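Local coordinates for protein NLP/P60 (Enterococcus faecium, PDB 6B8C) that probably cleaves peptide bonds in bacterial peptidoglycan as an NlpC/P60 endopeptidase, generating muropeptides that enhance host immunity, at residues Ala30-Ala35 with Ala90-Leu95; Glu34-Ile39 with Ile109-Gly114. All coordinates share one frame; numbering follows the deposited sequence.

In the fold
Both interactions hold helix 28-36, the first against the turn leading into strand 95-98, the second against strand 106-112, and both are partly buried. Interaction 1 brings I31 and V32 against the type II turn at G93; interaction 2 sets the next turn of the helix, with A35 and Y36, on the strand. The first is chiefly methyl groups against backbone, the second side chain against side chain, running from the buried A35-I109 pair to the exposed Y36. They are joined directly: G93 and D94 bond through their backbones to A110, and V32 CG1 packs 3.7 Å from L111 CD2. E34 and A35 belong to both ranges.

Interaction 1 (Ala30-Ala35 with Ala90-Leu95); sequences AIVAEA and AKAGDL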
# COMPACT_ATOMS: atom_id res chain seq x y z
N ALA A 30 3.37 -6.95 11.55
CA ALA A 30 3.21 -8.13 10.71
C ALA A 30 2.94 -7.75 9.26
O ALA A 30 3.46 -8.38 8.33
CB ALA A 30 2.10 -9.02 11.25
N ILE A 31 2.13 -6.71 9.04
CA ILE A 31 1.91 -6.21 7.69
C ILE A 31 3.22 -5.76 7.06
O ILE A 31 3.51 -6.06 5.90
CB ILE A 31 0.88 -5.06 7.71
CG1 ILE A 31 -0.48 -5.55 8.23
CG2 ILE A 31 0.73 -4.44 6.32
CD1 ILE A 31 -1.27 -6.37 7.23
N VAL A 32 4.05 -5.04 7.83
CA VAL A 32 5.33 -4.57 7.32
C VAL A 32 6.24 -5.75 6.99
O VAL A 32 6.91 -5.77 5.94
CB VAL A 32 5.98 -3.62 8.33
CG1 VAL A 32 7.40 -3.26 7.90
CG2 VAL A 32 5.14 -2.37 8.49
N ALA A 33 6.28 -6.75 7.87
CA ALA A 33 7.15 -7.90 7.65
C ALA A 33 6.72 -8.69 6.42
O ALA A 33 7.56 -9.19 5.67
CB ALA A 33 7.15 -8.80 8.89
N GLU A 34 5.41 -8.79 6.19
CA GLU A 34 4.93 -9.47 4.99
C GLU A 34 5.24 -8.66 3.74
O GLU A 34 5.61 -9.22 2.70
CB GLU A 34 3.43 -9.74 5.10
CG GLU A 34 2.82 -10.45 3.89
CD GLU A 34 3.19 -11.93 3.82
OE1 GLU A 34 3.10 -12.52 2.71
OE2 GLU A 34 3.56 -12.51 4.86
N ALA A 35 5.08 -7.33 3.81
CA ALA A 35 5.35 -6.49 2.65
C ALA A 35 6.82 -6.55 2.25
O ALA A 35 7.15 -6.50 1.06
CB ALA A 35 4.92 -5.05 2.93
N ALA A 90 -0.48 8.33 10.61
CA ALA A 90 -0.36 7.01 10.01
C ALA A 90 0.71 6.22 10.74
O ALA A 90 1.87 6.63 10.80
CB ALA A 90 -0.02 7.12 8.52
N LYS A 91 0.32 5.08 11.31
CA LYS A 91 1.25 4.17 11.95
C LYS A 91 1.66 3.07 10.97
O LYS A 91 1.11 2.94 9.87
CB LYS A 91 0.63 3.57 13.22
CG LYS A 91 0.10 4.64 14.19
CD LYS A 91 -0.66 4.03 15.37
CE LYS A 91 0.28 3.36 16.37
NZ LYS A 91 -0.44 2.92 17.60
N ALA A 92 2.66 2.29 11.37
CA ALA A 92 3.15 1.21 10.52
C ALA A 92 2.02 0.22 10.21
O ALA A 92 1.36 -0.29 11.12
CB ALA A 92 4.31 0.49 11.21
N GLY A 93 1.81 -0.03 8.92
CA GLY A 93 0.76 -0.92 8.46
C GLY A 93 -0.42 -0.21 7.82
O GLY A 93 -1.13 -0.83 7.01
N ASP A 94 -0.66 1.05 8.15
CA ASP A 94 -1.78 1.77 7.57
C ASP A 94 -1.59 1.94 6.07
O ASP A 94 -0.49 1.79 5.53
CB ASP A 94 -1.95 3.15 8.23
CG ASP A 94 -2.39 3.05 9.67
OD1 ASP A 94 -1.99 3.91 10.48
OD2 ASP A 94 -3.14 2.10 10.01
N LEU A 95 -2.68 2.27 5.38
CA LEU A 95 -2.63 2.48 3.94
C LEU A 95 -2.50 3.97 3.65
O LEU A 95 -3.04 4.80 4.38
CB LEU A 95 -3.88 1.91 3.26
CG LEU A 95 -3.98 0.38 3.20
CD1 LEU A 95 -5.35 -0.07 2.71
CD2 LEU A 95 -2.88 -0.19 2.32
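V32 lays its CG2 methyl over one face of the A92-G93 peptide, 4.1 Å from G93 N and nearly straight above it, while I31 CG2 comes up at the edge of the next peptide, 4.1 Å from both CA and O of G93. V32 CG2 also meets the CB of A92 at 4.0 Å, the single apolar side-chain pair between the helix and the turn. With chi1 at -62°, I31 holds CG2 anti to its backbone N, which leads this branch to the glycine.

Residues K91 to D94 form a type II beta turn, closed by D94 N to K91 O at 3.1 Å. G93 takes the third position with positive phi (107°), its bare CA facing I31. D94 points away from the helix and turns back on its own loop: its OD1 accepts K91 N at 2.7 Å, on the anti side and 30° out of the carboxylate plane.

The O of buried G93 accepts the hydroxyl of Y63 from helix 55-67. I31 also packs on V62 and V66 of that helix and on I109 of strand 106-112, so helix 28-36 is wedged between helix 55-67, the sheet and this turn.

Interaction 2 (Glu34-Ile39 with Ile109-Gly114); sequences EAYKYI and IALGGG
Apolar helix-on-sheet packing joins A35 and Y36, at the C-terminal part of helix 28-36, to I109 and L111 of strand 106-112, an inner strand of the antiparallel sheet of this NlpC/P60 domain, whose family belongs to the papain-like cysteine peptidase clan (CA). A35 and I109 make the buried end: the CB of A35 points at the strand and meets the CD1 methyl of I109 at 4.1 Å. The extended side chain of I109 (chi2 169°) carries that methyl to the helix. Two residues along, L111 faces the same way and reaches Y36, whose side chain runs out beside the strand. L111 CD2 sits at the edge of the tyrosine ring, near its plane and 4.1 Å from Y36 CE1, and L111 CD1 lies 4.0 Å from Y36 OH; the leucine thus borders the ring without covering a face.

I117 of strand 115-118 touches A35, I109 and L111 alike, and F58 and V62 of helix 55-67 pack on A35 and I109 respectively. A type I turn runs from Y36 to I39, and E34 ties this turn back. E34 OE1 accepts Y38 OH at 2.7 Å, nearly in line with the bond from CD to OE1. K37 NZ makes a 2.8 Å salt bridge to E34 OE2, with the ammonium 36° off the carboxylate plane.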
# COMPACT_ATOMS: atom_id res chain seq x y z
N GLU A 34 5.41 -8.79 6.19
CA GLU A 34 4.93 -9.47 4.99
C GLU A 34 5.24 -8.66 3.74
O GLU A 34 5.61 -9.22 2.70
CB GLU A 34 3.43 -9.74 5.10
CG GLU A 34 2.82 -10.45 3.89
CD GLU A 34 3.19 -11.93 3.82
OE1 GLU A 34 3.10 -12.52 2.71
OE2 GLU A 34 3.56 -12.51 4.86
N ALA A 35 5.08 -7.33 3.81
CA ALA A 35 5.35 -6.49 2.65
C ALA A 35 6.82 -6.55 2.25
O ALA A 35 7.15 -6.50 1.06
CB ALA A 35 4.92 -5.05 2.93
N TYR A 36 7.72 -6.65 3.23
CA TYR A 36 9.14 -6.71 2.91
C TYR A 36 9.52 -7.95 2.10
O TYR A 36 10.54 -7.93 1.41
CB TYR A 36 9.98 -6.65 4.19
CG TYR A 36 10.47 -5.26 4.52
CD1 TYR A 36 9.62 -4.31 5.07
CD2 TYR A 36 11.79 -4.89 4.27
CE1 TYR A 36 10.07 -3.04 5.37
CE2 TYR A 36 12.24 -3.62 4.57
CZ TYR A 36 11.38 -2.69 5.12
OH TYR A 36 11.82 -1.43 5.41
N LYS A 37 8.70 -9.01 2.14
CA LYS A 37 9.03 -10.23 1.42
C LYS A 37 9.04 -10.04 -0.09
O LYS A 37 9.62 -10.87 -0.80
CB LYS A 37 8.04 -11.34 1.77
CG LYS A 37 7.98 -11.71 3.24
CD LYS A 37 6.88 -12.73 3.49
CE LYS A 37 6.86 -13.18 4.94
NZ LYS A 37 5.80 -14.20 5.18
N TYR A 38 8.40 -9.00 -0.61
CA TYR A 38 8.21 -8.87 -2.05
C TYR A 38 9.00 -7.71 -2.65
O TYR A 38 8.74 -7.33 -3.79
CB TYR A 38 6.71 -8.73 -2.35
CG TYR A 38 5.93 -9.85 -1.69
CD1 TYR A 38 5.90 -11.12 -2.25
CD2 TYR A 38 5.26 -9.64 -0.50
CE1 TYR A 38 5.21 -12.15 -1.64
CE2 TYR A 38 4.57 -10.66 0.12
CZ TYR A 38 4.55 -11.91 -0.46
OH TYR A 38 3.85 -12.93 0.15
N ILE A 39 9.96 -7.16 -1.91
CA ILE A 39 10.86 -6.16 -2.46
C ILE A 39 11.56 -6.73 -3.69
O ILE A 39 12.02 -7.88 -3.68
CB ILE A 39 11.87 -5.71 -1.39
CG1 ILE A 39 11.14 -4.88 -0.33
CG2 ILE A 39 13.02 -4.93 -2.00
CD1 ILE A 39 11.99 -4.54 0.86
N ILE A 109 1.80 1.02 1.56
CA ILE A 109 1.71 0.60 2.95
C ILE A 109 2.63 1.47 3.79
O ILE A 109 3.83 1.57 3.51
CB ILE A 109 2.06 -0.89 3.11
CG1 ILE A 109 0.96 -1.77 2.51
CG2 ILE A 109 2.25 -1.23 4.59
CD1 ILE A 109 1.33 -3.22 2.40
N ALA A 110 2.07 2.10 4.82
CA ALA A 110 2.85 2.98 5.67
C ALA A 110 3.85 2.18 6.50
O ALA A 110 3.54 1.12 7.03
CB ALA A 110 1.93 3.78 6.60
N LEU A 111 5.07 2.70 6.59
CA LEU A 111 6.10 2.15 7.45
C LEU A 111 6.30 2.95 8.73
O LEU A 111 7.09 2.53 9.59
CB LEU A 111 7.43 2.05 6.70
CG LEU A 111 7.46 1.17 5.46
CD1 LEU A 111 8.85 1.18 4.86
CD2 LEU A 111 7.04 -0.25 5.80
N GLY A 112 5.63 4.09 8.86
CA GLY A 112 5.90 4.99 9.97
C GLY A 112 7.10 5.87 9.69
O GLY A 112 8.03 5.45 8.99
N GLY A 113 7.08 7.09 10.20
CA GLY A 113 8.20 7.99 10.00
C GLY A 113 8.36 8.48 8.58
O GLY A 113 9.49 8.60 8.09
N GLY A 114 7.25 8.77 7.89
CA GLY A 114 7.32 9.30 6.55
C GLY A 114 7.78 8.33 5.49
O GLY A 114 8.15 8.76 4.39